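Local coordinates for short-chain type dehydrogenase/reductase (Mycobacterium ulcerans, PDB 3SVT), which is probably an oxidoreductase of the short-chain dehydrogenase/reductase family, using a nicotinamide cofactor, and may take part in the breakdown of aromatic hydrocarbons, at residues S191-L196 and G247-V252; G195-D200 and G225-V230. All blocks are in the same frame, centred on the assembly; numbering follows the deposited sequence.

Contact 1: S191-L196 and G247-V252; sequences SIRPGL and GQVINV
Ser191 to Pro194 pair in order with Val249 to Val252 as neighbouring parallel strands in the sheet of the Rossmann-type fold of short-chain dehydrogenases/reductases, their axes inclined by 27°. Five backbone hydrogen bonds fix the register, the first from Ser191 N to Gln248 O (2.9 Å), the last from Gly195 N to Val252 O (3.0 Å) just past the strand end. The CA-H groups of Val249 and Ile192 make further contacts with carbonyl oxygens across the pair.

Apolar packing occupies the face carrying Ile192, Ile250 and Val252. Ile192 CG2 meets Val252 CG2 at 3.9 Å, Met233 of helix 227-238 covers all three residues, and Ile250 also packs on Ile250 of the second subunit.

The other face carries Ser191, Arg193, Val249 and Asn251. Arg193 CG stands anti to the carbonyl carbon (chi1 -70°), and the chain, extended from CG to NE, passes Asn251 to reach Val249. Asp172 pairs with Arg193 NE in a salt bridge and is also hydrogen-bonded to Ser191 OG, through its other oxygen, while Asn251 ND2 is bonded to Asp253 and Ser155. Asn251 OD1 lies against Arg193 CD (3.1 Å), amide and guanidinium planes 81° apart, and Val249 CG1 sits over the guanidinium centre, 3.3 Å from Arg193 CZ.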
loop_
_atom_site.group_PDB
_atom_site.type_symbol
_atom_site.label_atom_id
_atom_site.label_comp_id
_atom_site.label_asym_id
_atom_site.label_seq_id
_atom_site.Cartn_x
_atom_site.Cartn_y
_atom_site.Cartn_z
ATOM N N SER B 191 -10.314 3.645 -9.820
ATOM C CA SER B 191 -9.635 4.942 -9.922
ATOM C C SER B 191 -8.421 4.844 -10.860
ATOM O O SER B 191 -7.692 3.854 -10.858
ATOM C CB SER B 191 -9.186 5.446 -8.555
ATOM O OG SER B 191 -8.372 6.601 -8.709
ATOM N N ILE B 192 -8.222 5.891 -11.658
ATOM C CA ILE B 192 -7.005 6.111 -12.391
ATOM C C ILE B 192 -6.229 7.298 -11.790
ATOM O O ILE B 192 -6.802 8.378 -11.638
ATOM C CB ILE B 192 -7.285 6.409 -13.886
ATOM C CG1 ILE B 192 -8.092 5.261 -14.527
ATOM C CG2 ILE B 192 -5.990 6.651 -14.640
ATOM C CD1 ILE B 192 -8.653 5.606 -15.863
ATOM N N ARG B 193 -4.932 7.113 -11.515
ATOM C CA ARG B 193 -4.055 8.211 -11.077
ATOM C C ARG B 193 -3.044 8.570 -12.170
ATOM O O ARG B 193 -2.006 7.915 -12.260
ATOM C CB ARG B 193 -3.250 7.772 -9.854
ATOM C CG ARG B 193 -4.052 7.601 -8.546
ATOM C CD ARG B 193 -3.086 6.939 -7.560
ATOM N NE ARG B 193 -3.535 6.829 -6.194
ATOM C CZ ARG B 193 -3.079 5.908 -5.331
ATOM N NH1 ARG B 193 -2.211 4.960 -5.690
ATOM N NH2 ARG B 193 -3.537 5.914 -4.112
ATOM N N PRO B 194 -3.342 9.574 -13.005
ATOM C CA PRO B 194 -2.391 10.006 -14.009
ATOM C C PRO B 194 -1.185 10.713 -13.413
ATOM O O PRO B 194 -1.298 11.358 -12.369
ATOM C CB PRO B 194 -3.185 10.998 -14.869
ATOM C CG PRO B 194 -4.551 11.034 -14.350
ATOM C CD PRO B 194 -4.624 10.292 -13.085
ATOM N N GLY B 195 -0.042 10.602 -14.075
ATOM C CA GLY B 195 1.144 11.356 -13.687
ATOM C C GLY B 195 1.133 12.697 -14.422
ATOM O O GLY B 195 0.112 13.370 -14.505
ATOM N N LEU B 196 2.261 13.065 -14.996
ATOM C CA LEU B 196 2.349 14.298 -15.741
ATOM C C LEU B 196 1.766 14.048 -17.109
ATOM O O LEU B 196 2.338 13.303 -17.881
ATOM C CB LEU B 196 3.797 14.781 -15.842
ATOM C CG LEU B 196 3.967 16.173 -16.438
ATOM C CD1 LEU B 196 3.215 17.228 -15.606
ATOM C CD2 LEU B 196 5.478 16.518 -16.561
ATOM N N GLY B 247 -12.497 -2.075 -7.831
ATOM C CA GLY B 247 -11.826 -1.649 -6.602
ATOM C C GLY B 247 -10.357 -1.323 -6.766
ATOM O O GLY B 247 -9.636 -1.232 -5.771
ATOM N N GLN B 248 -9.904 -1.186 -8.024
ATOM C CA GLN B 248 -8.495 -0.978 -8.321
ATOM C C GLN B 248 -8.161 0.488 -8.386
ATOM O O GLN B 248 -9.049 1.316 -8.666
ATOM C CB GLN B 248 -8.134 -1.673 -9.641
ATOM C CG GLN B 248 -8.394 -3.184 -9.625
ATOM C CD GLN B 248 -7.728 -3.819 -8.428
ATOM O OE1 GLN B 248 -6.508 -3.733 -8.281
ATOM N NE2 GLN B 248 -8.526 -4.396 -7.529
ATOM N N VAL B 249 -6.895 0.806 -8.093
ATOM C CA VAL B 249 -6.370 2.172 -8.142
ATOM C C VAL B 249 -5.071 2.114 -8.962
ATOM O O VAL B 249 -4.073 1.617 -8.490
ATOM C CB VAL B 249 -6.101 2.746 -6.743
ATOM C CG1 VAL B 249 -5.407 4.116 -6.849
ATOM C CG2 VAL B 249 -7.381 2.861 -5.952
ATOM N N ILE B 250 -5.113 2.603 -10.205
ATOM C CA ILE B 250 -4.107 2.264 -11.232
ATOM C C ILE B 250 -3.409 3.529 -11.749
ATOM O O ILE B 250 -4.091 4.459 -12.224
ATOM C CB ILE B 250 -4.813 1.554 -12.436
ATOM C CG1 ILE B 250 -5.505 0.267 -11.984
ATOM C CG2 ILE B 250 -3.807 1.221 -13.537
ATOM C CD1 ILE B 250 -6.430 -0.425 -13.071
ATOM N N ASN B 251 -2.074 3.583 -11.652
ATOM C CA ASN B 251 -1.341 4.726 -12.135
ATOM C C ASN B 251 -1.049 4.608 -13.621
ATOM O O ASN B 251 -0.638 3.550 -14.080
ATOM C CB ASN B 251 -0.013 4.961 -11.370
ATOM C CG ASN B 251 -0.223 5.599 -10.009
ATOM O OD1 ASN B 251 -1.115 5.214 -9.279
ATOM N ND2 ASN B 251 0.627 6.571 -9.657
ATOM N N VAL B 252 -1.286 5.708 -14.348
ATOM C CA VAL B 252 -0.892 5.890 -15.763
ATOM C C VAL B 252 0.097 7.055 -15.734
ATOM O O VAL B 252 -0.285 8.247 -15.922
ATOM C CB VAL B 252 -2.085 6.220 -16.649
ATOM C CG1 VAL B 252 -1.631 6.534 -18.085
ATOM C CG2 VAL B 252 -3.088 5.039 -16.648
#

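Contact 2: G195-D200 and G225-V230; sequences GLIRTD and GEVEDV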
loop_
_atom_site.group_PDB
_atom_site.type_symbol
_atom_site.label_atom_id
_atom_site.label_comp_id
_atom_site.label_asym_id
_atom_site.label_seq_id
_atom_site.Cartn_x
_atom_site.Cartn_y
_atom_site.Cartn_z
ATOM N N GLY B 195 -0.042 10.602 -14.075
ATOM C CA GLY B 195 1.144 11.356 -13.687
ATOM C C GLY B 195 1.133 12.697 -14.422
ATOM O O GLY B 195 0.112 13.370 -14.505
ATOM N N LEU B 196 2.261 13.065 -14.996
ATOM C CA LEU B 196 2.349 14.298 -15.741
ATOM C C LEU B 196 1.766 14.048 -17.109
ATOM O O LEU B 196 2.338 13.303 -17.881
ATOM C CB LEU B 196 3.797 14.781 -15.842
ATOM C CG LEU B 196 3.967 16.173 -16.438
ATOM C CD1 LEU B 196 3.215 17.228 -15.606
ATOM C CD2 LEU B 196 5.478 16.518 -16.561
ATOM N N ILE B 197 0.614 14.652 -17.378
ATOM C CA ILE B 197 -0.035 14.546 -18.654
ATOM C C ILE B 197 0.003 15.899 -19.334
ATOM O O ILE B 197 -0.280 16.923 -18.709
ATOM C CB ILE B 197 -1.501 14.084 -18.511
ATOM C CG1 ILE B 197 -1.613 12.822 -17.649
ATOM C CG2 ILE B 197 -2.096 13.790 -19.865
ATOM C CD1 ILE B 197 -0.656 11.704 -18.068
ATOM N N ARG B 198 0.352 15.913 -20.614
ATOM C CA ARG B 198 0.402 17.173 -21.376
ATOM C C ARG B 198 -1.013 17.663 -21.682
ATOM O O ARG B 198 -1.711 17.068 -22.490
ATOM C CB ARG B 198 1.197 16.994 -22.668
ATOM C CG ARG B 198 2.703 16.869 -22.443
ATOM C CD ARG B 198 3.433 16.479 -23.732
ATOM N NE ARG B 198 3.417 17.573 -24.696
ATOM C CZ ARG B 198 4.180 18.663 -24.618
ATOM N NH1 ARG B 198 5.050 18.825 -23.612
ATOM N NH2 ARG B 198 4.071 19.612 -25.551
ATOM N N THR B 199 -1.444 18.701 -20.962
ATOM C CA THR B 199 -2.643 19.458 -21.303
ATOM C C THR B 199 -2.272 20.946 -21.313
ATOM O O THR B 199 -1.214 21.338 -20.789
ATOM C CB THR B 199 -3.765 19.234 -20.297
ATOM O OG1 THR B 199 -3.388 19.799 -19.032
ATOM C CG2 THR B 199 -4.071 17.733 -20.128
ATOM N N ASP B 200 -3.141 21.769 -21.903
ATOM C CA ASP B 200 -2.937 23.228 -21.923
ATOM C C ASP B 200 -2.930 23.781 -20.497
ATOM O O ASP B 200 -2.202 24.724 -20.187
ATOM C CB ASP B 200 -4.027 23.927 -22.744
ATOM C CG ASP B 200 -4.073 23.458 -24.187
ATOM O OD1 ASP B 200 -3.024 23.049 -24.735
ATOM O OD2 ASP B 200 -5.172 23.504 -24.778
ATOM N N GLY B 225 3.297 12.142 -20.323
ATOM C CA GLY B 225 2.007 11.508 -20.642
ATOM C C GLY B 225 1.215 12.338 -21.627
ATOM O O GLY B 225 1.508 13.518 -21.843
ATOM N N GLU B 226 0.228 11.692 -22.233
ATOM C CA GLU B 226 -0.679 12.308 -23.187
ATOM C C GLU B 226 -2.082 11.972 -22.761
ATOM O O GLU B 226 -2.323 10.931 -22.134
ATOM C CB GLU B 226 -0.401 11.770 -24.602
ATOM C CG GLU B 226 1.033 12.041 -25.129
ATOM C CD GLU B 226 1.306 13.520 -25.415
ATOM O OE1 GLU B 226 0.362 14.344 -25.478
ATOM O OE2 GLU B 226 2.484 13.861 -25.589
ATOM N N VAL B 227 -3.016 12.849 -23.087
ATOM C CA VAL B 227 -4.431 12.614 -22.774
ATOM C C VAL B 227 -4.917 11.228 -23.272
ATOM O O VAL B 227 -5.662 10.538 -22.576
ATOM C CB VAL B 227 -5.331 13.730 -23.336
ATOM C CG1 VAL B 227 -6.783 13.296 -23.303
ATOM C CG2 VAL B 227 -5.134 15.048 -22.548
ATOM N N GLU B 228 -4.445 10.790 -24.426
ATOM C CA GLU B 228 -4.841 9.491 -24.968
ATOM C C GLU B 228 -4.438 8.343 -24.054
ATOM O O GLU B 228 -5.148 7.347 -23.978
ATOM C CB GLU B 228 -4.241 9.285 -26.357
ATOM C CG GLU B 228 -4.601 10.387 -27.351
ATOM C CD GLU B 228 -3.906 11.735 -27.069
ATOM O OE1 GLU B 228 -2.684 11.790 -26.844
ATOM O OE2 GLU B 228 -4.585 12.762 -27.044
ATOM N N ASP B 229 -3.318 8.475 -23.342
ATOM C CA ASP B 229 -2.882 7.438 -22.421
ATOM C C ASP B 229 -3.969 7.213 -21.338
ATOM O O ASP B 229 -4.277 6.068 -20.978
ATOM C CB ASP B 229 -1.571 7.777 -21.727
ATOM C CG ASP B 229 -0.398 7.981 -22.679
ATOM O OD1 ASP B 229 -0.290 7.244 -23.695
ATOM O OD2 ASP B 229 0.464 8.862 -22.365
ATOM N N VAL B 230 -4.514 8.307 -20.796
ATOM C CA VAL B 230 -5.526 8.187 -19.744
ATOM C C VAL B 230 -6.868 7.715 -20.353
ATOM O O VAL B 230 -7.544 6.888 -19.766
ATOM C CB VAL B 230 -5.726 9.504 -18.988
ATOM C CG1 VAL B 230 -6.763 9.311 -17.856
ATOM C CG2 VAL B 230 -4.353 10.044 -18.439
HETATM O O HOH W 1 -1.832 15.296 -24.303
#
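Two folded torsions shape Ile197 where it meets the 225-230 segment: chi1 of -51° sets CG2 anti to the backbone N, and chi2 of -50° turns CD1 back over Gly225. This is the point in the SDR Rossmann-type fold where the end of strand 187-198 meets a short, weakly bonded parallel strand at 225-226, Ile197 opposite Gly225, that leads into helix 227-238.

Ile197 meets the other segment through CG1, CG2 and CD1. CD1 rests 3.7 Å from Gly225 CA, CG2 presses on the Glu226 carbonyl carbon at 3.4 Å, and Val230 CG2 lies against both CG1 (4.0 Å) and CD1, so one side chain spans both the strand and the first turn of the helix.

Backbone pairing flanks it. Gly225 N donates to Leu196 O (2.9 Å), and Arg198 N donates to Gly225 O, also 2.9 Å away.

Glu226 is the N-cap of the helix, and its N-H is accepted by Asp229 OD2, an oxygen that also pairs with Arg223. Arg198, bent at chi3 (70°), lies alongside the Glu226 side chain and points the same way. Their charges make only a long salt bridge, Arg198 NE to Glu226 OE2 at 3.9 Å, and Arg198 NH1 has a further partner in Gln224. A water joins the two segments: it accepts from Val227 N and donates to Glu226 OE1 and to Arg198 O. At the outer end, Thr199 crosses Val227 at about a right angle, its CG2 3.8 Å from Val227 CG2.

Overall arrangement
The two contacts have centres about 12 Å apart and share strand 187-198, with Gly195 and Leu196 common to both. Along the chain that strand comes first, followed by strand 225-226, helix 227-238 and strand 249-252. Contact 2 therefore starts the helix, and contact 1 brings the chain back to the same sheet beyond it. The helix also bridges them directly: Val252 CG1 touches Asp229 CB at 3.8 Å, and Pro194 CB lies 3.9 Å from Val230 CG2. Both contacts reach the second subunit, whose Phe244 packs on Val252 and Asp229, placing this part of the Rossmann-type sheet and its covering helix at a subunit interface of the tetrameric assembly.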